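Beta-lactamase (Burkholderia cenocepacia, PDB 5E2G) probably hydrolyses the amide bond of beta-lactam rings to give substituted beta-amino acids, as a member of the class C beta-lactamase family. Local coordinates at residues Thr9-Ile14 / Phe39-Met44; Asp55-Ile60 / His184-Val189. All blocks are in the same frame, centred on the assembly; numbering follows the deposited sequence.

How the contacts relate
Both segments of contact 1 precede those of contact 2 in the chain, and the centres of the two contacts lie about 19 Å apart. Contact 1 packs the N-terminal helix 3-21 on strand 35-42, an outermost strand of the large antiparallel sheet. Contact 2 brings the chain around the short strand 58-59 against the loop that follows helix 168-180, so a local pairing is followed by one that spans 123 residues, about half of them helical. The two touch where SE of Met44, a selenomethionine, packs 3.2 Å from OG1 of Thr56. Segment 55-60 runs directly on toward Ser62 and Lys65, which fit the SxxK pattern of serine beta-lactamases and are probably catalytic.

Contact 1. Residues Thr9-Ile14 / Phe39-Met44; sequences TVTRQI and FDYGVM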
ATOM      1  N   THR A   9      -6.112   3.367 -24.790  1.00 38.06           N
ATOM      2  CA  THR A   9      -4.830   2.830 -24.346  1.00 38.36           C
ATOM      3  C   THR A   9      -5.012   1.900 -23.153  1.00 37.47           C
ATOM      4  O   THR A   9      -4.431   0.809 -23.106  1.00 36.50           O
ATOM      5  CB  THR A   9      -3.874   3.968 -23.991  1.00 37.29           C
ATOM      6  OG1 THR A   9      -3.715   4.836 -25.119  1.00 40.55           O
ATOM      7  CG2 THR A   9      -2.524   3.408 -23.588  1.00 33.66           C
ATOM      8  N   VAL A  10      -5.814   2.320 -22.172  1.00 32.88           N
ATOM      9  CA  VAL A  10      -6.061   1.472 -21.011  1.00 30.36           C
ATOM     10  C   VAL A  10      -6.804   0.214 -21.432  1.00 30.00           C
ATOM     11  O   VAL A  10      -6.399  -0.909 -21.107  1.00 30.50           O
ATOM     12  CB  VAL A  10      -6.829   2.251 -19.928  1.00 28.47           C
ATOM     13  CG1 VAL A  10      -7.374   1.307 -18.877  1.00 24.30           C
ATOM     14  CG2 VAL A  10      -5.921   3.280 -19.281  1.00 29.66           C
ATOM     15  N   THR A  11      -7.886   0.389 -22.195  1.00 30.86           N
ATOM     16  CA  THR A  11      -8.747  -0.733 -22.555  1.00 33.93           C
ATOM     17  C   THR A  11      -7.961  -1.846 -23.232  1.00 34.91           C
ATOM     18  O   THR A  11      -8.183  -3.029 -22.950  1.00 36.07           O
ATOM     19  CB  THR A  11      -9.876  -0.252 -23.466  1.00 35.51           C
ATOM     20  OG1 THR A  11     -10.606   0.795 -22.814  1.00 37.87           O
ATOM     21  CG2 THR A  11     -10.821  -1.394 -23.786  1.00 33.66           C
ATOM     22  N   ARG A  12      -7.025  -1.487 -24.115  1.00 34.73           N
ATOM     23  CA  ARG A  12      -6.252  -2.498 -24.826  1.00 35.36           C
ATOM     24  C   ARG A  12      -5.426  -3.360 -23.883  1.00 39.92           C
ATOM     25  O   ARG A  12      -5.042  -4.473 -24.259  1.00 43.11           O
ATOM     26  CB  ARG A  12      -5.350  -1.838 -25.868  1.00 32.25           C
ATOM     27  CG  ARG A  12      -6.117  -1.106 -26.951  1.00 35.92           C
ATOM     28  CD  ARG A  12      -5.237  -0.766 -28.147  1.00 43.57           C
ATOM     29  NE  ARG A  12      -5.394   0.631 -28.547  1.00 48.06           N
ATOM     30  CZ  ARG A  12      -4.565   1.607 -28.183  1.00 51.18           C
ATOM     31  NH1 ARG A  12      -3.511   1.337 -27.416  1.00 51.68           N
ATOM     32  NH2 ARG A  12      -4.785   2.853 -28.588  1.00 50.94           N
ATOM     33  N   GLN A  13      -5.148  -2.883 -22.668  1.00 38.67           N
ATOM     34  CA  GLN A  13      -4.473  -3.708 -21.674  1.00 34.55           C
ATOM     35  C   GLN A  13      -5.457  -4.421 -20.753  1.00 36.22           C
ATOM     36  O   GLN A  13      -5.289  -5.610 -20.458  1.00 38.52           O
ATOM     37  CB  GLN A  13      -3.524  -2.851 -20.833  1.00 29.60           C
ATOM     38  CG  GLN A  13      -2.513  -2.074 -21.630  1.00 29.43           C
ATOM     39  CD  GLN A  13      -1.550  -2.973 -22.364  1.00 32.89           C
ATOM     40  OE1 GLN A  13      -1.094  -3.988 -21.828  1.00 32.74           O
ATOM     41  NE2 GLN A  13      -1.234  -2.610 -23.603  1.00 35.26           N
ATOM     42  N   ILE A  14      -6.495  -3.714 -20.314  1.00 34.57           N
ATOM     43  CA  ILE A  14      -7.337  -4.206 -19.230  1.00 33.31           C
ATOM     44  C   ILE A  14      -8.347  -5.230 -19.732  1.00 32.13           C
ATOM     45  O   ILE A  14      -8.631  -6.223 -19.051  1.00 28.81           O
ATOM     46  CB  ILE A  14      -8.017  -3.013 -18.541  1.00 32.05           C
ATOM     47  CG1 ILE A  14      -6.964  -2.149 -17.851  1.00 28.07           C
ATOM     48  CG2 ILE A  14      -9.048  -3.482 -17.559  1.00 33.99           C
ATOM     49  CD1 ILE A  14      -5.954  -2.944 -17.055  1.00 26.82           C
ATOM     50  N   PHE A  39     -11.349   5.199 -15.184  1.00 22.73           N
ATOM     51  CA  PHE A  39     -12.017   4.399 -16.201  1.00 23.74           C
ATOM     52  C   PHE A  39     -12.535   3.124 -15.554  1.00 25.07           C
ATOM     53  O   PHE A  39     -11.742   2.327 -15.038  1.00 23.43           O
ATOM     54  CB  PHE A  39     -11.058   4.074 -17.345  1.00 24.11           C
ATOM     55  CG  PHE A  39     -10.412   5.285 -17.951  1.00 26.60           C
ATOM     56  CD1 PHE A  39     -11.171   6.211 -18.652  1.00 28.41           C
ATOM     57  CD2 PHE A  39      -9.056   5.504 -17.811  1.00 25.88           C
ATOM     58  CE1 PHE A  39     -10.589   7.327 -19.207  1.00 28.97           C
ATOM     59  CE2 PHE A  39      -8.466   6.616 -18.366  1.00 26.87           C
ATOM     60  CZ  PHE A  39      -9.234   7.532 -19.063  1.00 28.18           C
ATOM     61  N   ASP A  40     -13.853   2.931 -15.581  1.00 24.63           N
ATOM     62  CA  ASP A  40     -14.487   1.795 -14.927  1.00 25.02           C
ATOM     63  C   ASP A  40     -14.806   0.713 -15.949  1.00 24.99           C
ATOM     64  O   ASP A  40     -15.156   1.010 -17.095  1.00 32.97           O
ATOM     65  CB  ASP A  40     -15.764   2.221 -14.193  1.00 27.76           C
ATOM     66  CG  ASP A  40     -15.481   3.086 -12.959  1.00 27.79           C
ATOM     67  OD1 ASP A  40     -14.428   2.900 -12.311  1.00 27.49           O
ATOM     68  OD2 ASP A  40     -16.314   3.961 -12.641  1.00 29.27           O
ATOM     69  N   TYR A  41     -14.685  -0.544 -15.528  1.00 24.66           N
ATOM     70  CA  TYR A  41     -14.936  -1.682 -16.402  1.00 27.25           C
ATOM     71  C   TYR A  41     -15.729  -2.754 -15.668  1.00 28.19           C
ATOM     72  O   TYR A  41     -15.459  -3.047 -14.501  1.00 27.97           O
ATOM     73  CB  TYR A  41     -13.630  -2.294 -16.921  1.00 25.22           C
ATOM     74  CG  TYR A  41     -12.786  -1.346 -17.737  1.00 27.28           C
ATOM     75  CD1 TYR A  41     -11.897  -0.473 -17.124  1.00 24.20           C
ATOM     76  CD2 TYR A  41     -12.872  -1.326 -19.120  1.00 27.71           C
ATOM     77  CE1 TYR A  41     -11.123   0.398 -17.865  1.00 28.86           C
ATOM     78  CE2 TYR A  41     -12.109  -0.464 -19.867  1.00 28.05           C
ATOM     79  CZ  TYR A  41     -11.235   0.397 -19.237  1.00 30.51           C
ATOM     80  OH  TYR A  41     -10.473   1.260 -19.993  1.00 33.26           O
ATOM     81  N   GLY A  42     -16.699  -3.347 -16.353  1.00 27.02           N
ATOM     82  CA  GLY A  42     -17.327  -4.533 -15.811  1.00 31.25           C
ATOM     83  C   GLY A  42     -18.238  -4.247 -14.627  1.00 31.05           C
ATOM     84  O   GLY A  42     -18.860  -3.188 -14.529  1.00 27.38           O
ATOM     85  N   VAL A  43     -18.309  -5.221 -13.711  1.00 31.37           N
ATOM     86  CA  VAL A  43     -19.376  -5.296 -12.718  1.00 33.23           C
ATOM     87  C   VAL A  43     -18.811  -5.532 -11.319  1.00 32.82           C
ATOM     88  O   VAL A  43     -17.750  -6.140 -11.144  1.00 30.34           O
ATOM     89  CB  VAL A  43     -20.400  -6.399 -13.078  1.00 35.74           C
ATOM     90  CG1 VAL A  43     -21.240  -5.970 -14.282  1.00 36.73           C
ATOM     91  CG2 VAL A  43     -19.689  -7.717 -13.369  1.00 35.23           C
HETATM   92  N   MSE A  44     -19.561  -5.064 -10.317  1.00 32.87           N
HETATM   93  CA  MSE A  44     -19.187  -5.122  -8.905  1.00 31.33           C
HETATM   94  C   MSE A  44     -19.395  -6.484  -8.275  1.00 30.96           C
HETATM   95  O   MSE A  44     -18.707  -6.836  -7.312  1.00 28.64           O
HETATM   96  CB  MSE A  44     -20.003  -4.115  -8.095  1.00 35.35           C
HETATM   97  CG  MSE A  44     -19.810  -2.668  -8.463  1.00 38.74           C
HETATM   98 SE   MSE A  44     -20.875  -1.510  -7.310  0.83 40.77          SE
HETATM   99  CE  MSE A  44     -20.596  -2.414  -5.611  1.00 36.54           C
TER
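Tyr41 points its hydroxyl at the helix, at Val10 and Thr11, and three helix side chains meet it in different ways. Its CG is anti to the carbonyl carbon (chi1 -61°). OH donates a hydrogen bond to OG1 of Thr11, 2.9 Å away; OG1 sits at the ring edge, near its plane, and is also hydrogen-bonded to the carbonyl O of Arg7, one turn back. Ile14 comes over one face instead: its CG2, anti to the backbone N, lies 4.2 Å from CD1 of Tyr41, toward the rim, and the two side chains cross at about a right angle. Helix 3-21 packs here on an outermost strand, 35-42, of the antiparallel sheet of the beta-lactamase fold; the axes of 9-14 and 39-42 approach to 10.3 Å, their directions 32° apart. Val10 is shared between two rings. Its CG1, anti to the backbone N (chi1 167°), crosses the tip of Tyr41 obliquely, 3.3 Å from OH, while CG2 turns to Phe39 and meets CD2 at 4.1 Å. Arg7, from the preceding helix turn, adds a cation-pi contact to Tyr41 and hydrogen-bonds through NH1 to the carbonyl O of Asp40.

Contact 2. Residues Asp55-Ile60 / His184-Val189; sequences DTLFEI and HTYINV
The 184-189 segment has no regular helix or strand, and the two backbones come nearest at one end, where the CA atoms of Asp55 and His184 are 7.0 Å apart. Leu57 carries most of the packing. With CG anti to the carbonyl carbon and CD1 anti to CA (chi2 164°), it holds its two methyls out toward the loop. CD2 lies 3.3 Å from the carbonyl O of His184 and also approaches the edge of the Tyr186 ring, near its plane, at 3.9 Å from CE2; the two side chains cross at about a right angle. CD1, also close to CE2 of Tyr186, meets CG1 of Val189 tip to tip at 3.8 Å, CG1 being anti to the backbone N of Val189. At the partly exposed end, OD1 of Asp55 sits over one face of the His184 imidazole, 4.1 Å from NE2, so the charged atoms are not in contact. The carboxylate and ring planes, 17° apart, are nearly parallel but offset, with OD1 above the ring's rim; a nearby carboxylate could favour a protonated histidine. OD2 of Asp228 accepts from the backbone N of His184 and is hydrogen-bonded to OG1 of Thr185. Strand 58-59 itself pairs antiparallel with strand 223-224, and the backbone of Tyr186 hydrogen-bonds to that of Arg223 in the latter. This is plain packing that joins the loop after helix 168-180 to the chain entering strand 58-59, just ahead of the probable SxxK site of the class C beta-lactamase fold.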
ATOM      1  N   ASP A  55     -18.102   5.260  -7.196  1.00 22.49           N
ATOM      2  CA  ASP A  55     -18.109   5.064  -5.753  1.00 28.09           C
ATOM      3  C   ASP A  55     -17.849   3.625  -5.332  1.00 25.98           C
ATOM      4  O   ASP A  55     -17.842   3.343  -4.130  1.00 24.32           O
ATOM      5  CB  ASP A  55     -19.442   5.537  -5.180  1.00 33.82           C
ATOM      6  CG  ASP A  55     -19.683   7.002  -5.435  1.00 40.60           C
ATOM      7  OD1 ASP A  55     -18.692   7.730  -5.669  1.00 44.20           O
ATOM      8  OD2 ASP A  55     -20.859   7.425  -5.400  1.00 44.53           O
ATOM      9  N   THR A  56     -17.632   2.721  -6.287  1.00 21.61           N
ATOM     10  CA  THR A  56     -17.418   1.311  -5.985  1.00 21.37           C
ATOM     11  C   THR A  56     -16.163   1.110  -5.140  1.00 20.15           C
ATOM     12  O   THR A  56     -15.095   1.635  -5.463  1.00 22.52           O
ATOM     13  CB  THR A  56     -17.304   0.533  -7.291  1.00 21.82           C
ATOM     14  OG1 THR A  56     -18.557   0.578  -7.974  1.00 23.09           O
ATOM     15  CG2 THR A  56     -16.900  -0.915  -7.031  1.00 27.97           C
ATOM     16  N   LEU A  57     -16.291   0.335  -4.065  1.00 25.40           N
ATOM     17  CA  LEU A  57     -15.199   0.111  -3.119  1.00 24.20           C
ATOM     18  C   LEU A  57     -14.482  -1.204  -3.415  1.00 24.69           C
ATOM     19  O   LEU A  57     -15.127  -2.239  -3.628  1.00 25.05           O
ATOM     20  CB  LEU A  57     -15.716   0.107  -1.675  1.00 19.03           C
ATOM     21  CG  LEU A  57     -16.320   1.405  -1.118  1.00 28.04           C
ATOM     22  CD1 LEU A  57     -17.128   1.139   0.156  1.00 27.96           C
ATOM     23  CD2 LEU A  57     -15.248   2.457  -0.847  1.00 23.64           C
ATOM     24  N   PHE A  58     -13.147  -1.154  -3.419  1.00 22.57           N
ATOM     25  CA  PHE A  58     -12.283  -2.317  -3.556  1.00 20.89           C
ATOM     26  C   PHE A  58     -11.378  -2.428  -2.334  1.00 20.62           C
ATOM     27  O   PHE A  58     -10.971  -1.416  -1.758  1.00 20.54           O
ATOM     28  CB  PHE A  58     -11.403  -2.224  -4.805  1.00 19.57           C
ATOM     29  CG  PHE A  58     -12.166  -2.124  -6.093  1.00 21.34           C
ATOM     30  CD1 PHE A  58     -12.688  -0.911  -6.517  1.00 20.48           C
ATOM     31  CD2 PHE A  58     -12.332  -3.235  -6.901  1.00 24.59           C
ATOM     32  CE1 PHE A  58     -13.382  -0.814  -7.703  1.00 21.03           C
ATOM     33  CE2 PHE A  58     -13.023  -3.138  -8.098  1.00 24.30           C
ATOM     34  CZ  PHE A  58     -13.552  -1.924  -8.494  1.00 23.31           C
ATOM     35  N   GLU A  59     -11.063  -3.664  -1.941  1.00 20.46           N
ATOM     36  CA  GLU A  59     -10.028  -3.902  -0.940  1.00 16.10           C
ATOM     37  C   GLU A  59      -8.660  -3.821  -1.610  1.00 15.50           C
ATOM     38  O   GLU A  59      -8.413  -4.496  -2.613  1.00 16.80           O
ATOM     39  CB  GLU A  59     -10.198  -5.274  -0.286  1.00 19.51           C
ATOM     40  CG  GLU A  59     -11.621  -5.613   0.092  1.00 21.08           C
ATOM     41  CD  GLU A  59     -11.805  -7.068   0.488  1.00 22.52           C
ATOM     42  OE1 GLU A  59     -10.837  -7.853   0.392  1.00 21.10           O
ATOM     43  OE2 GLU A  59     -12.932  -7.426   0.889  1.00 25.39           O
ATOM     44  N   ILE A  60      -7.766  -3.001  -1.057  1.00 19.42           N
ATOM     45  CA  ILE A  60      -6.461  -2.786  -1.674  1.00 19.01           C
ATOM     46  C   ILE A  60      -5.358  -3.583  -0.982  1.00 17.14           C
ATOM     47  O   ILE A  60      -4.180  -3.411  -1.308  1.00 16.29           O
ATOM     48  CB  ILE A  60      -6.109  -1.286  -1.747  1.00 17.11           C
ATOM     49  CG1 ILE A  60      -6.016  -0.650  -0.361  1.00 17.87           C
ATOM     50  CG2 ILE A  60      -7.133  -0.551  -2.584  1.00 15.59           C
ATOM     51  CD1 ILE A  60      -5.559   0.802  -0.407  1.00 16.19           C
ATOM     52  N   HIS A 184     -14.108   8.671   0.149  1.00 22.68           N
ATOM     53  CA  HIS A 184     -14.718   7.355  -0.020  1.00 18.84           C
ATOM     54  C   HIS A 184     -13.702   6.269   0.292  1.00 19.31           C
ATOM     55  O   HIS A 184     -13.529   5.289  -0.436  1.00 18.26           O
ATOM     56  CB  HIS A 184     -15.320   7.232  -1.409  1.00 24.08           C
ATOM     57  CG  HIS A 184     -16.599   7.993  -1.554  1.00 32.75           C
ATOM     58  ND1 HIS A 184     -17.793   7.536  -1.039  1.00 37.41           N
ATOM     59  CD2 HIS A 184     -16.863   9.200  -2.107  1.00 36.13           C
ATOM     60  CE1 HIS A 184     -18.743   8.420  -1.287  1.00 37.56           C
ATOM     61  NE2 HIS A 184     -18.206   9.439  -1.933  1.00 38.81           N
ATOM     62  N   THR A 185     -13.032   6.447   1.426  1.00 19.74           N
ATOM     63  CA  THR A 185     -11.956   5.584   1.880  1.00 18.96           C
ATOM     64  C   THR A 185     -12.226   5.232   3.334  1.00 18.20           C
ATOM     65  O   THR A 185     -12.489   6.123   4.145  1.00 18.00           O
ATOM     66  CB  THR A 185     -10.595   6.277   1.732  1.00 16.64           C
ATOM     67  OG1 THR A 185     -10.390   6.642   0.365  1.00 18.34           O
ATOM     68  CG2 THR A 185      -9.475   5.359   2.172  1.00 15.40           C
ATOM     69  N   TYR A 186     -12.176   3.941   3.661  1.00 18.53           N
ATOM     70  CA  TYR A 186     -12.598   3.476   4.976  1.00 19.54           C
ATOM     71  C   TYR A 186     -11.672   2.398   5.509  1.00 17.29           C
ATOM     72  O   TYR A 186     -11.181   1.557   4.754  1.00 18.49           O
ATOM     73  CB  TYR A 186     -14.029   2.921   4.936  1.00 22.21           C
ATOM     74  CG  TYR A 186     -14.990   3.843   4.235  1.00 23.89           C
ATOM     75  CD1 TYR A 186     -15.444   5.004   4.856  1.00 27.47           C
ATOM     76  CD2 TYR A 186     -15.427   3.569   2.948  1.00 22.95           C
ATOM     77  CE1 TYR A 186     -16.317   5.861   4.217  1.00 27.89           C
ATOM     78  CE2 TYR A 186     -16.305   4.416   2.303  1.00 24.45           C
ATOM     79  CZ  TYR A 186     -16.743   5.564   2.940  1.00 25.59           C
ATOM     80  OH  TYR A 186     -17.609   6.413   2.294  1.00 26.95           O
ATOM     81  N   ILE A 187     -11.446   2.428   6.820  1.00 16.93           N
ATOM     82  CA  ILE A 187     -11.038   1.221   7.526  1.00 17.01           C
ATOM     83  C   ILE A 187     -12.264   0.391   7.871  1.00 22.52           C
ATOM     84  O   ILE A 187     -12.306  -0.823   7.639  1.00 22.97           O
ATOM     85  CB  ILE A 187     -10.228   1.584   8.785  1.00 19.82           C
ATOM     86  CG1 ILE A 187      -8.937   2.314   8.411  1.00 23.43           C
ATOM     87  CG2 ILE A 187      -9.926   0.347   9.608  1.00 19.05           C
ATOM     88  CD1 ILE A 187      -8.011   1.506   7.535  1.00 25.44           C
ATOM     89  N   ASN A 188     -13.285   1.045   8.420  1.00 23.91           N
ATOM     90  CA  ASN A 188     -14.583   0.448   8.711  1.00 22.72           C
ATOM     91  C   ASN A 188     -15.596   1.052   7.747  1.00 21.88           C
ATOM     92  O   ASN A 188     -15.869   2.253   7.802  1.00 20.33           O
ATOM     93  CB  ASN A 188     -14.978   0.704  10.162  1.00 20.26           C
ATOM     94  CG  ASN A 188     -13.967   0.154  11.136  1.00 25.79           C
ATOM     95  OD1 ASN A 188     -13.359   0.898  11.908  1.00 28.31           O
ATOM     96  ND2 ASN A 188     -13.766  -1.157  11.097  1.00 24.58           N
ATOM     97  N   VAL A 189     -16.135   0.229   6.859  1.00 20.70           N
ATOM     98  CA  VAL A 189     -17.083   0.736   5.862  1.00 21.21           C
ATOM     99  C   VAL A 189     -18.423   1.013   6.539  1.00 23.44           C
ATOM    100  O   VAL A 189     -18.966   0.121   7.214  1.00 22.80           O
ATOM    101  CB  VAL A 189     -17.240  -0.263   4.718  1.00 21.00           C
ATOM    102  CG1 VAL A 189     -18.262   0.246   3.708  1.00 26.10           C
ATOM    103  CG2 VAL A 189     -15.895  -0.508   4.036  1.00 21.83           C
TER